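Local coordinates for protein Lys-gingipain W83 (Porphyromonas gingivalis, PDB 6I9A) that cleaves proteins after lysine residues as a secreted cysteine endopeptidase and may act as a virulence factor in periodontal disease, at residues Y149-L154 with R369-T374; K240-I245 with K271-Y276; Y322-S327 with S364-R369; G397-I402 with V437-N442. One frame throughout, in Å; residues are numbered along the deposited sequence. Where two conformers were deposited one is given.

Interaction 1. Residues Y149-L154 with R369-T374; sequences YLEKVL and RAMPKT
Just before strand 152-157, where a 3-10 turn leads into the mixed sheet of the catalytic domain, Leu-150 and Glu-151 meet the linker that runs on from Ala-370 toward the C-terminal Ig-like domain. No direct hydrogen bond crosses the contact; water and carbon atoms do the joining. The carbonyl O of Leu-150 takes a CA-H...O contact from Ala-370 CA at 3.3 Å and accepts a hydrogen bond from a water 2.7 Å away, which also donates to Ala-370 O. A second water donates to Glu-151 OE1 at 2.7 Å and accepts from Met-371 N. Alongside it, the extended Glu-151 chain is crossed by Met-371, whose CB comes within 3.6 Å of OE1; its chain is bent, and chi3 (69°) sets the methyl CE 3.8 Å from Glu-151 CD. Leu-150 lies across Pro-372 at about a right angle, CD1 on the ring carbon CD at 3.7 Å. Around this seam, Leu-150 packs on Tyr-139 of helix 126-141, Pro-372 on Leu-444 from the Ig-like domain, and Lys-152 joins Ser-209 by a backbone hydrogen bond beside strand 210-214.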
# COMPACT_ATOMS: atom_id res chain seq x y z
N TYR A 149 1.39 -18.78 -6.22
CA TYR A 149 0.86 -18.33 -4.91
C TYR A 149 0.02 -17.06 -5.12
O TYR A 149 -0.82 -16.74 -4.29
CB TYR A 149 1.95 -18.16 -3.86
CG TYR A 149 2.51 -16.76 -3.73
CD1 TYR A 149 3.45 -16.26 -4.63
CD2 TYR A 149 2.09 -15.92 -2.70
CE1 TYR A 149 3.95 -14.97 -4.51
CE2 TYR A 149 2.57 -14.63 -2.58
CZ TYR A 149 3.52 -14.16 -3.47
OH TYR A 149 4.03 -12.88 -3.40
N LEU A 150 0.31 -16.29 -6.17
CA LEU A 150 -0.40 -15.04 -6.44
C LEU A 150 -1.87 -15.31 -6.77
O LEU A 150 -2.71 -14.39 -6.68
CB LEU A 150 0.27 -14.32 -7.61
CG LEU A 150 1.67 -13.82 -7.33
CD1 LEU A 150 2.30 -13.22 -8.57
CD2 LEU A 150 1.68 -12.77 -6.21
N GLU A 151 -2.23 -16.56 -7.10
CA GLU A 151 -3.59 -16.94 -7.48
C GLU A 151 -4.40 -17.42 -6.27
O GLU A 151 -5.48 -18.00 -6.46
CB GLU A 151 -3.54 -18.03 -8.57
CG GLU A 151 -2.74 -17.54 -9.79
CD GLU A 151 -2.57 -18.63 -10.84
OE1 GLU A 151 -3.01 -18.41 -11.99
OE2 GLU A 151 -2.01 -19.71 -10.51
N LYS A 152 -3.91 -17.16 -5.07
CA LYS A 152 -4.52 -17.70 -3.85
C LYS A 152 -4.68 -16.60 -2.81
O LYS A 152 -3.82 -15.72 -2.71
CB LYS A 152 -3.63 -18.82 -3.30
CG LYS A 152 -3.21 -19.82 -4.40
CD LYS A 152 -2.42 -20.99 -3.83
CE LYS A 152 -1.91 -21.89 -4.94
NZ LYS A 152 -0.97 -22.90 -4.42
N VAL A 153 -5.77 -16.66 -2.02
CA VAL A 153 -6.03 -15.66 -0.99
C VAL A 153 -6.59 -16.37 0.23
O VAL A 153 -7.09 -17.50 0.12
CB VAL A 153 -6.98 -14.51 -1.43
CG1 VAL A 153 -6.44 -13.77 -2.65
CG2 VAL A 153 -8.41 -15.01 -1.69
N LEU A 154 -6.52 -15.67 1.38
CA LEU A 154 -7.09 -16.13 2.65
C LEU A 154 -8.01 -15.04 3.18
O LEU A 154 -7.60 -13.90 3.38
CB LEU A 154 -5.98 -16.42 3.65
CG LEU A 154 -6.45 -16.82 5.07
CD1 LEU A 154 -7.30 -18.10 5.08
CD2 LEU A 154 -5.28 -16.91 6.00
N ARG A 369 -3.53 -8.86 -8.97
CA ARG A 369 -4.87 -9.39 -8.77
C ARG A 369 -4.90 -10.72 -9.47
O ARG A 369 -5.13 -10.79 -10.69
CB ARG A 369 -5.92 -8.42 -9.28
CG ARG A 369 -6.02 -7.13 -8.47
CD ARG A 369 -7.09 -6.16 -9.06
NE ARG A 369 -6.71 -5.59 -10.36
CZ ARG A 369 -6.00 -4.48 -10.51
NH1 ARG A 369 -5.49 -3.88 -9.46
NH2 ARG A 369 -5.71 -4.03 -11.74
N ALA A 370 -4.62 -11.78 -8.72
CA ALA A 370 -4.36 -13.13 -9.25
C ALA A 370 -3.08 -13.07 -10.13
O ALA A 370 -2.17 -12.30 -9.79
CB ALA A 370 -5.59 -13.71 -9.95
N MET A 371 -2.94 -13.93 -11.15
CA MET A 371 -1.68 -13.93 -11.89
C MET A 371 -1.55 -12.68 -12.74
O MET A 371 -2.37 -12.43 -13.62
CB MET A 371 -1.59 -15.16 -12.79
CG MET A 371 -0.27 -15.27 -13.53
SD MET A 371 1.14 -15.61 -12.47
CE MET A 371 0.78 -17.30 -11.96
N PRO A 372 -0.49 -11.88 -12.56
CA PRO A 372 -0.37 -10.66 -13.39
C PRO A 372 -0.08 -11.03 -14.86
O PRO A 372 0.44 -12.11 -15.17
CB PRO A 372 0.78 -9.90 -12.75
CG PRO A 372 1.62 -11.01 -12.07
CD PRO A 372 0.57 -11.97 -11.54
N LYS A 373 -0.47 -10.14 -15.75
CA LYS A 373 -0.33 -10.32 -17.18
C LYS A 373 1.07 -10.02 -17.65
O LYS A 373 1.85 -9.35 -16.99
CB LYS A 373 -1.33 -9.40 -17.90
CG LYS A 373 -2.79 -9.84 -17.62
CD LYS A 373 -3.83 -8.91 -18.18
CE LYS A 373 -4.09 -7.68 -17.35
NZ LYS A 373 -3.93 -7.88 -15.88
N THR A 374 1.39 -10.52 -18.85
CA THR A 374 2.67 -10.25 -19.48
C THR A 374 2.47 -9.04 -20.39
O THR A 374 1.55 -9.02 -21.22
CB THR A 374 3.14 -11.49 -20.26
OG1 THR A 374 3.35 -12.54 -19.32
CG2 THR A 374 4.48 -11.24 -20.98
O HOH W 1 -2.27 -11.72 -6.94
O HOH W 2 -4.62 -16.23 -12.27

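Interaction 2. Residues K240-I245 with K271-Y276; sequences KYFLAI and KGAYAY
Segments 240-245 and 271-276 run parallel, their directions 25° apart, and a beta bulge shifts the pairing from Phe-242 with Ala-273 to Leu-243 with Ala-275. Tyr-274 N donates to Phe-242 O (2.9 Å), and Ala-244 N to Ala-275 O (3.2 Å). Tyr-274, the residue passed over by the bulge, turns its ring over the strand: one face covers Phe-242 O and Leu-243 CA, with CE2 3.4 Å from Phe-242 C, and Leu-243 CB sits 3.5 Å from the hydroxyl O of Tyr-274. Its CG lies between the backbone N and carbonyl carbon (chi1 63°), which starts the ring on this course. Phe-242 has its CG in a similar position (chi1 49°) and lays one face on the Gly-272 peptide, Gly-272 O standing 3.5 Å above the ring centre, while CE1 touches Ala-273 CB. Strands 242-247 and 273-279 with helix 261-267 form a beta-alpha-beta unit in the catalytic domain, and Ile-265 of that helix covers the face carrying Phe-242, Ala-244, Ala-273 and Tyr-276. Farther along, Ala-244 CB meets the edge of the Tyr-276 ring, 3.7 Å from CD1; the hydroxyl of Tyr-276 hydrogen-bonds to Thr-251 OG1 and Trp-222 NE1. On the other face, Leu-243 CD1 lies 4.0 Å from Ala-275 CB, under Val-325 and Ile-328 of helix 325-342. Tyr-241 has Gly-272 O at its ring edge and hydrogen-bonds through OH to Asp-239 N.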
# COMPACT_ATOMS: atom_id res chain seq x y z
N LYS A 240 7.04 -15.92 -0.80
CA LYS A 240 5.60 -15.88 -1.06
C LYS A 240 4.94 -14.81 -0.19
O LYS A 240 4.15 -15.10 0.72
CB LYS A 240 5.00 -17.28 -0.79
CG LYS A 240 5.50 -18.32 -1.84
CD LYS A 240 4.94 -19.71 -1.53
CE LYS A 240 5.47 -20.30 -0.26
NZ LYS A 240 5.25 -21.81 -0.15
N TYR A 241 5.31 -13.55 -0.47
CA TYR A 241 4.93 -12.45 0.40
C TYR A 241 3.59 -11.88 0.03
O TYR A 241 3.23 -11.69 -1.12
CB TYR A 241 6.03 -11.37 0.40
CG TYR A 241 7.38 -12.02 0.64
CD1 TYR A 241 7.60 -12.84 1.74
CD2 TYR A 241 8.39 -11.91 -0.31
CE1 TYR A 241 8.79 -13.55 1.89
CE2 TYR A 241 9.62 -12.60 -0.15
CZ TYR A 241 9.80 -13.42 0.95
OH TYR A 241 10.95 -14.15 1.15
N PHE A 242 2.82 -11.51 1.09
CA PHE A 242 1.44 -11.05 0.90
C PHE A 242 1.21 -9.62 1.40
O PHE A 242 2.00 -9.06 2.20
CB PHE A 242 0.46 -12.05 1.59
CG PHE A 242 0.81 -12.43 3.02
CD1 PHE A 242 0.54 -11.58 4.09
CD2 PHE A 242 1.35 -13.69 3.29
CE1 PHE A 242 0.89 -11.95 5.39
CE2 PHE A 242 1.67 -14.06 4.58
CZ PHE A 242 1.42 -13.22 5.62
N LEU A 243 0.06 -9.08 0.98
CA LEU A 243 -0.55 -7.93 1.65
C LEU A 243 -1.53 -8.51 2.68
O LEU A 243 -2.31 -9.42 2.34
CB LEU A 243 -1.34 -7.13 0.61
CG LEU A 243 -2.31 -6.08 1.19
CD1 LEU A 243 -1.59 -4.99 2.00
CD2 LEU A 243 -3.09 -5.41 0.07
N ALA A 244 -1.48 -8.03 3.92
CA ALA A 244 -2.48 -8.45 4.92
C ALA A 244 -3.23 -7.22 5.38
O ALA A 244 -2.65 -6.12 5.53
CB ALA A 244 -1.80 -9.15 6.08
N ILE A 245 -4.52 -7.43 5.63
CA ILE A 245 -5.42 -6.34 6.13
C ILE A 245 -6.15 -6.89 7.35
O ILE A 245 -6.87 -7.91 7.26
CB ILE A 245 -6.41 -5.89 5.05
CG1 ILE A 245 -5.64 -5.39 3.82
CG2 ILE A 245 -7.35 -4.80 5.63
CD1 ILE A 245 -6.53 -4.81 2.72
N LYS A 271 9.55 -14.05 5.29
CA LYS A 271 8.24 -14.62 5.63
C LYS A 271 7.32 -13.44 5.87
O LYS A 271 7.76 -12.30 5.91
CB LYS A 271 8.37 -15.57 6.83
CG LYS A 271 8.71 -14.83 8.12
CD LYS A 271 9.02 -15.74 9.34
CE LYS A 271 10.28 -16.58 9.20
NZ LYS A 271 11.53 -15.78 9.40
N GLY A 272 6.05 -13.74 6.12
CA GLY A 272 5.11 -12.65 6.41
C GLY A 272 4.78 -11.80 5.19
O GLY A 272 4.67 -12.29 4.05
N ALA A 273 4.54 -10.51 5.47
CA ALA A 273 3.97 -9.56 4.51
C ALA A 273 4.96 -8.56 3.97
O ALA A 273 5.93 -8.22 4.65
CB ALA A 273 2.85 -8.78 5.26
N TYR A 274 4.64 -7.99 2.79
CA TYR A 274 5.38 -6.80 2.33
C TYR A 274 4.68 -5.50 2.75
O TYR A 274 5.31 -4.44 2.75
CB TYR A 274 5.57 -6.83 0.80
CG TYR A 274 4.29 -6.80 0.01
CD1 TYR A 274 3.60 -5.60 -0.18
CD2 TYR A 274 3.73 -7.96 -0.53
CE1 TYR A 274 2.42 -5.56 -0.92
CE2 TYR A 274 2.55 -7.93 -1.27
CZ TYR A 274 1.87 -6.73 -1.42
OH TYR A 274 0.72 -6.64 -2.15
N ALA A 275 3.41 -5.57 3.17
CA ALA A 275 2.66 -4.40 3.65
C ALA A 275 1.51 -4.93 4.47
O ALA A 275 1.00 -6.04 4.27
CB ALA A 275 2.15 -3.56 2.50
N TYR A 276 1.07 -4.07 5.40
CA TYR A 276 -0.06 -4.34 6.31
C TYR A 276 -0.90 -3.12 6.42
O TYR A 276 -0.39 -2.01 6.58
CB TYR A 276 0.47 -4.72 7.69
CG TYR A 276 -0.64 -5.13 8.64
CD1 TYR A 276 -1.29 -6.35 8.49
CD2 TYR A 276 -1.06 -4.29 9.67
CE1 TYR A 276 -2.31 -6.75 9.36
CE2 TYR A 276 -2.08 -4.69 10.55
CZ TYR A 276 -2.70 -5.92 10.38
OH TYR A 276 -3.71 -6.34 11.19

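Interaction 3. Residues Y322-S327 with S364-R369; sequences YNTVNS and SVMPYR. With NA (sodium ion), chain E.
Tyr-322 and Asn-323 bring the sodium ion to the edge of segment 364-369: Tyr-322 O binds it at 2.5 Å and Asn-323 OD1 at 2.4 Å, and backbone oxygens of Ala-315, Thr-316, Leu-318 and Ser-321 complete the site. The same OD1 accepts a weak hydrogen bond from Arg-369 NH1 (2.9 Å), the two side chains crossing at about a right angle with amide and guanidinium planes 29° apart. The ion probably polarises this oxygen, which holds both partners at once; the Asn-323 amide also has Glu-319 as a polar partner. From the backbone, Asn-323 O faces the extended Met-366 and Pro-367, touching Met-366 CA at 3.1 Å and Pro-367 CD at 3.3 Å; a water donates both to it and to Pro-367 O. Thr-324 is the N-cap of helix 325-342. Its OG1, set between the backbone N and carbonyl carbon (chi1 64°), accepts from Ser-327 N at 3.0 Å, while Ser-327 OG donates back to Thr-324 O. That leaves CG2 of Thr-324 turned to Met-366 CG, and its CA makes a CA-H...O contact with Val-365 O. In the first turn, Val-325 N donates to Val-365 O at 2.9 Å, almost in line with the carbonyl (177° at the oxygen). Val-325 CG2 packs 3.7 Å from Pro-367 CG at about a right angle, and Tyr-274 of strand 273-279 covers Val-325, Val-365 and Pro-367 together.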
# COMPACT_ATOMS: atom_id res chain seq x y z
N TYR A 322 -7.09 3.09 -8.18
CA TYR A 322 -6.98 2.45 -6.86
C TYR A 322 -6.18 1.15 -6.99
O TYR A 322 -6.61 0.06 -6.63
CB TYR A 322 -8.37 2.19 -6.24
CG TYR A 322 -9.10 3.46 -5.87
CD1 TYR A 322 -8.92 4.04 -4.62
CD2 TYR A 322 -9.97 4.08 -6.77
CE1 TYR A 322 -9.54 5.22 -4.29
CE2 TYR A 322 -10.61 5.28 -6.42
CZ TYR A 322 -10.40 5.80 -5.17
OH TYR A 322 -11.03 6.97 -4.74
N ASN A 323 -4.95 1.30 -7.48
CA ASN A 323 -4.06 0.18 -7.76
C ASN A 323 -2.88 0.07 -6.82
O ASN A 323 -2.08 -0.85 -7.01
CB ASN A 323 -3.59 0.24 -9.24
CG ASN A 323 -4.76 -0.12 -10.13
OD1 ASN A 323 -5.61 -0.95 -9.74
ND2 ASN A 323 -4.87 0.47 -11.31
N THR A 324 -2.77 0.92 -5.79
CA THR A 324 -1.71 0.81 -4.78
C THR A 324 -2.26 0.26 -3.48
O THR A 324 -3.46 0.34 -3.21
CB THR A 324 -1.04 2.15 -4.57
OG1 THR A 324 -2.00 3.08 -4.03
CG2 THR A 324 -0.34 2.65 -5.81
N VAL A 325 -1.37 -0.16 -2.62
CA VAL A 325 -1.74 -0.55 -1.24
C VAL A 325 -2.39 0.64 -0.52
O VAL A 325 -3.47 0.53 0.07
CB VAL A 325 -0.49 -1.03 -0.46
CG1 VAL A 325 -0.84 -1.19 1.03
CG2 VAL A 325 0.01 -2.37 -1.02
N ASN A 326 -1.74 1.83 -0.59
CA ASN A 326 -2.36 2.98 0.10
C ASN A 326 -3.75 3.23 -0.43
O ASN A 326 -4.64 3.60 0.36
CB ASN A 326 -1.53 4.26 -0.09
CG ASN A 326 -0.63 4.51 1.09
OD1 ASN A 326 0.56 4.16 1.10
ND2 ASN A 326 -1.18 5.13 2.14
N SER A 327 -4.00 3.08 -1.74
CA SER A 327 -5.32 3.40 -2.28
C SER A 327 -6.39 2.45 -1.75
O SER A 327 -7.56 2.82 -1.74
CB SER A 327 -5.29 3.42 -3.81
OG SER A 327 -5.20 2.11 -4.35
N SER A 364 3.36 2.00 -1.44
CA SER A 364 3.47 2.33 -2.87
C SER A 364 3.45 1.12 -3.78
O SER A 364 3.43 1.27 -4.99
CB SER A 364 4.71 3.19 -3.15
OG SER A 364 5.91 2.44 -3.06
N VAL A 365 3.45 -0.09 -3.21
CA VAL A 365 3.35 -1.32 -4.04
C VAL A 365 1.99 -1.31 -4.73
O VAL A 365 0.95 -0.94 -4.13
CB VAL A 365 3.51 -2.56 -3.15
CG1 VAL A 365 3.17 -3.85 -3.91
CG2 VAL A 365 4.92 -2.64 -2.56
N MET A 366 1.95 -1.80 -5.96
CA MET A 366 0.76 -2.07 -6.72
C MET A 366 0.46 -3.57 -6.63
O MET A 366 1.10 -4.37 -7.32
CB MET A 366 0.89 -1.66 -8.20
CG MET A 366 0.90 -0.18 -8.38
SD MET A 366 0.45 0.21 -10.06
CE MET A 366 0.58 1.99 -10.03
N PRO A 367 -0.47 -4.01 -5.80
CA PRO A 367 -0.69 -5.45 -5.67
C PRO A 367 -1.23 -6.02 -6.95
O PRO A 367 -2.12 -5.47 -7.61
CB PRO A 367 -1.72 -5.58 -4.52
CG PRO A 367 -1.56 -4.27 -3.75
CD PRO A 367 -1.31 -3.25 -4.84
N TYR A 368 -0.75 -7.25 -7.27
CA TYR A 368 -1.34 -8.00 -8.38
C TYR A 368 -2.74 -8.49 -7.97
O TYR A 368 -3.11 -8.49 -6.78
CB TYR A 368 -0.42 -9.23 -8.73
CG TYR A 368 1.02 -8.84 -8.95
CD1 TYR A 368 1.38 -7.94 -9.95
CD2 TYR A 368 2.03 -9.36 -8.15
CE1 TYR A 368 2.70 -7.57 -10.15
CE2 TYR A 368 3.37 -9.01 -8.34
CZ TYR A 368 3.69 -8.09 -9.32
OH TYR A 368 4.98 -7.65 -9.51
N ARG A 369 -3.53 -8.86 -8.97
CA ARG A 369 -4.87 -9.39 -8.77
C ARG A 369 -4.90 -10.72 -9.47
O ARG A 369 -5.13 -10.79 -10.69
CB ARG A 369 -5.92 -8.42 -9.28
CG ARG A 369 -6.02 -7.13 -8.47
CD ARG A 369 -7.09 -6.16 -9.06
NE ARG A 369 -6.71 -5.59 -10.36
CZ ARG A 369 -6.00 -4.48 -10.51
NH1 ARG A 369 -5.49 -3.88 -9.46
NH2 ARG A 369 -5.71 -4.03 -11.74
NA NA E . -7.78 -0.96 -8.64
O HOH W 3 -2.33 -2.95 -8.87

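Interaction 4. Residues G397-I402 with V437-N442; sequences GSYVAI and VITRSN
Tyr-399 O is gripped by Thr-439 N (2.9 Å), by a water that probably donates to it, and by a CA-H...O contact from Ile-438 CA. The water also lies 2.7 Å from Thr-439 OG1. In return Tyr-399 N donates to Thr-439 O at 2.8 Å, nearly straight (174°), closing a hydrogen-bonded antiparallel pair. Ala-401 and Val-437 form the next such pair, Ala-401 N reaching Val-437 O at 2.9 Å and Val-437 N reaching Ala-401 O at 3.0 Å. Between them Val-400 and Ile-438 make the non-hydrogen-bonded pair, their side chains side by side and pointing the same way, CG2 of Val-400 4.1 Å from CG1 of Ile-438. Ile-438 CG2, anti to the backbone N, instead reaches back to Ser-398 CB at 3.6 Å. Next to Thr-439, the extended Arg-440 chain runs past Ser-398, its CD 3.6 Å from OG; this hydroxyl hydrogen-bonds to Ser-395 O and Asn-375 ND2, and Arg-440 NH1 to Ser-395 OG. On the face of Tyr-399 and Thr-439, OG1 of Thr-439 lies at the edge of the tyrosine ring, whose hydroxyl hydrogen-bonds to Gly-39 O and Val-14 N of the catalytic domain. Val-400 and Ile-438 face Ile-392 and Ala-394 of strand 389-394, respectively, and Val-400 also meets Val-422: apolar packing between facing strands, as in the beta sandwich of the C-terminal Ig-like domain.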
# COMPACT_ATOMS: atom_id res chain seq x y z
N GLY A 397 -1.36 2.73 -20.86
CA GLY A 397 -1.36 2.91 -19.42
C GLY A 397 -0.08 2.53 -18.74
O GLY A 397 0.10 2.82 -17.57
N SER A 398 0.83 1.82 -19.46
CA SER A 398 2.10 1.46 -18.84
C SER A 398 2.95 2.68 -18.56
O SER A 398 2.90 3.68 -19.30
CB SER A 398 2.90 0.55 -19.78
OG SER A 398 2.22 -0.68 -20.02
N TYR A 399 3.74 2.60 -17.49
CA TYR A 399 4.63 3.68 -17.06
C TYR A 399 6.06 3.27 -17.37
O TYR A 399 6.53 2.21 -16.92
CB TYR A 399 4.39 3.91 -15.57
CG TYR A 399 5.11 5.09 -14.96
CD1 TYR A 399 4.99 6.38 -15.50
CD2 TYR A 399 5.80 4.95 -13.76
CE1 TYR A 399 5.55 7.49 -14.85
CE2 TYR A 399 6.37 6.05 -13.12
CZ TYR A 399 6.23 7.31 -13.66
OH TYR A 399 6.75 8.38 -12.98
N VAL A 400 6.73 4.13 -18.15
CA VAL A 400 8.08 3.86 -18.63
C VAL A 400 9.07 4.79 -17.95
O VAL A 400 8.84 6.00 -17.92
CB VAL A 400 8.12 4.03 -20.16
CG1 VAL A 400 9.51 3.68 -20.70
CG2 VAL A 400 7.04 3.18 -20.86
N ALA A 401 10.19 4.25 -17.49
CA ALA A 401 11.20 5.04 -16.79
C ALA A 401 12.55 4.71 -17.35
O ALA A 401 12.92 3.54 -17.47
CB ALA A 401 11.19 4.75 -15.29
N ILE A 402 13.36 5.75 -17.61
CA ILE A 402 14.74 5.62 -18.05
C ILE A 402 15.64 6.12 -16.92
O ILE A 402 15.44 7.23 -16.44
CB ILE A 402 15.01 6.36 -19.36
CG1 ILE A 402 14.13 5.79 -20.50
CG2 ILE A 402 16.52 6.29 -19.73
CD1 ILE A 402 14.25 6.58 -21.81
N VAL A 437 12.64 0.60 -17.46
CA VAL A 437 11.67 -0.18 -16.66
C VAL A 437 10.30 0.20 -17.10
O VAL A 437 9.99 1.40 -17.24
CB VAL A 437 11.90 0.02 -15.13
CG1 VAL A 437 10.81 -0.69 -14.31
CG2 VAL A 437 13.28 -0.50 -14.74
N ILE A 438 9.46 -0.81 -17.31
CA ILE A 438 8.06 -0.60 -17.70
C ILE A 438 7.17 -1.33 -16.72
O ILE A 438 7.35 -2.55 -16.53
CB ILE A 438 7.77 -1.05 -19.14
CG1 ILE A 438 8.82 -0.47 -20.14
CG2 ILE A 438 6.32 -0.70 -19.55
CD1 ILE A 438 8.63 -1.02 -21.62
N THR A 439 6.26 -0.60 -16.09
CA THR A 439 5.35 -1.22 -15.11
C THR A 439 3.93 -0.85 -15.45
O THR A 439 3.65 0.14 -16.14
CB THR A 439 5.69 -0.73 -13.67
OG1 THR A 439 5.60 0.70 -13.59
CG2 THR A 439 7.08 -1.18 -13.19
N ARG A 440 3.01 -1.67 -14.98
CA ARG A 440 1.59 -1.42 -15.13
C ARG A 440 0.86 -2.23 -14.09
O ARG A 440 1.27 -3.36 -13.80
CB ARG A 440 1.11 -1.80 -16.55
CG ARG A 440 -0.34 -1.41 -16.83
CD ARG A 440 -0.75 -1.72 -18.26
NE ARG A 440 -2.19 -1.52 -18.37
CZ ARG A 440 -2.92 -1.94 -19.40
NH1 ARG A 440 -2.33 -2.55 -20.44
NH2 ARG A 440 -4.24 -1.77 -19.40
N SER A 441 -0.24 -1.70 -13.54
CA SER A 441 -1.00 -2.44 -12.53
C SER A 441 -1.42 -3.82 -13.06
O SER A 441 -2.00 -3.93 -14.14
CB SER A 441 -2.26 -1.64 -12.17
OG SER A 441 -3.13 -2.43 -11.37
N ASN A 442 -1.15 -4.85 -12.28
CA ASN A 442 -1.50 -6.23 -12.58
C ASN A 442 -0.75 -6.76 -13.83
O ASN A 442 -1.23 -7.70 -14.46
CB ASN A 442 -2.99 -6.49 -12.68
CG ASN A 442 -3.29 -7.92 -12.34
OD1 ASN A 442 -2.55 -8.56 -11.57
ND2 ASN A 442 -4.37 -8.44 -12.88
O HOH W 4 7.97 1.78 -14.47

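How the interactions relate
Interactions 1, 2 and 3 belong to the catalytic domain and interaction 4 to the Ig-like domain that follows. Along the chain, interactions 2 and 3 lie in series inside the loop closed by interaction 1, and interaction 4 comes last. Interactions 1 and 2 reach the same mixed sheet, their centres about 14 Å apart, linked by a hydrogen bond from Tyr-149 OH to Tyr-241 O. Tyr-274 carries interaction 2 onto Val-365 and Pro-367 of interaction 3, which shares Arg-369 with interaction 1. Asn-442 of interaction 4 receives Arg-369 N on OD1 and Lys-373 N on O, both probable hydrogen bonds, joining the two domains through the 364-374 linker; interactions 2 and 4 do not touch.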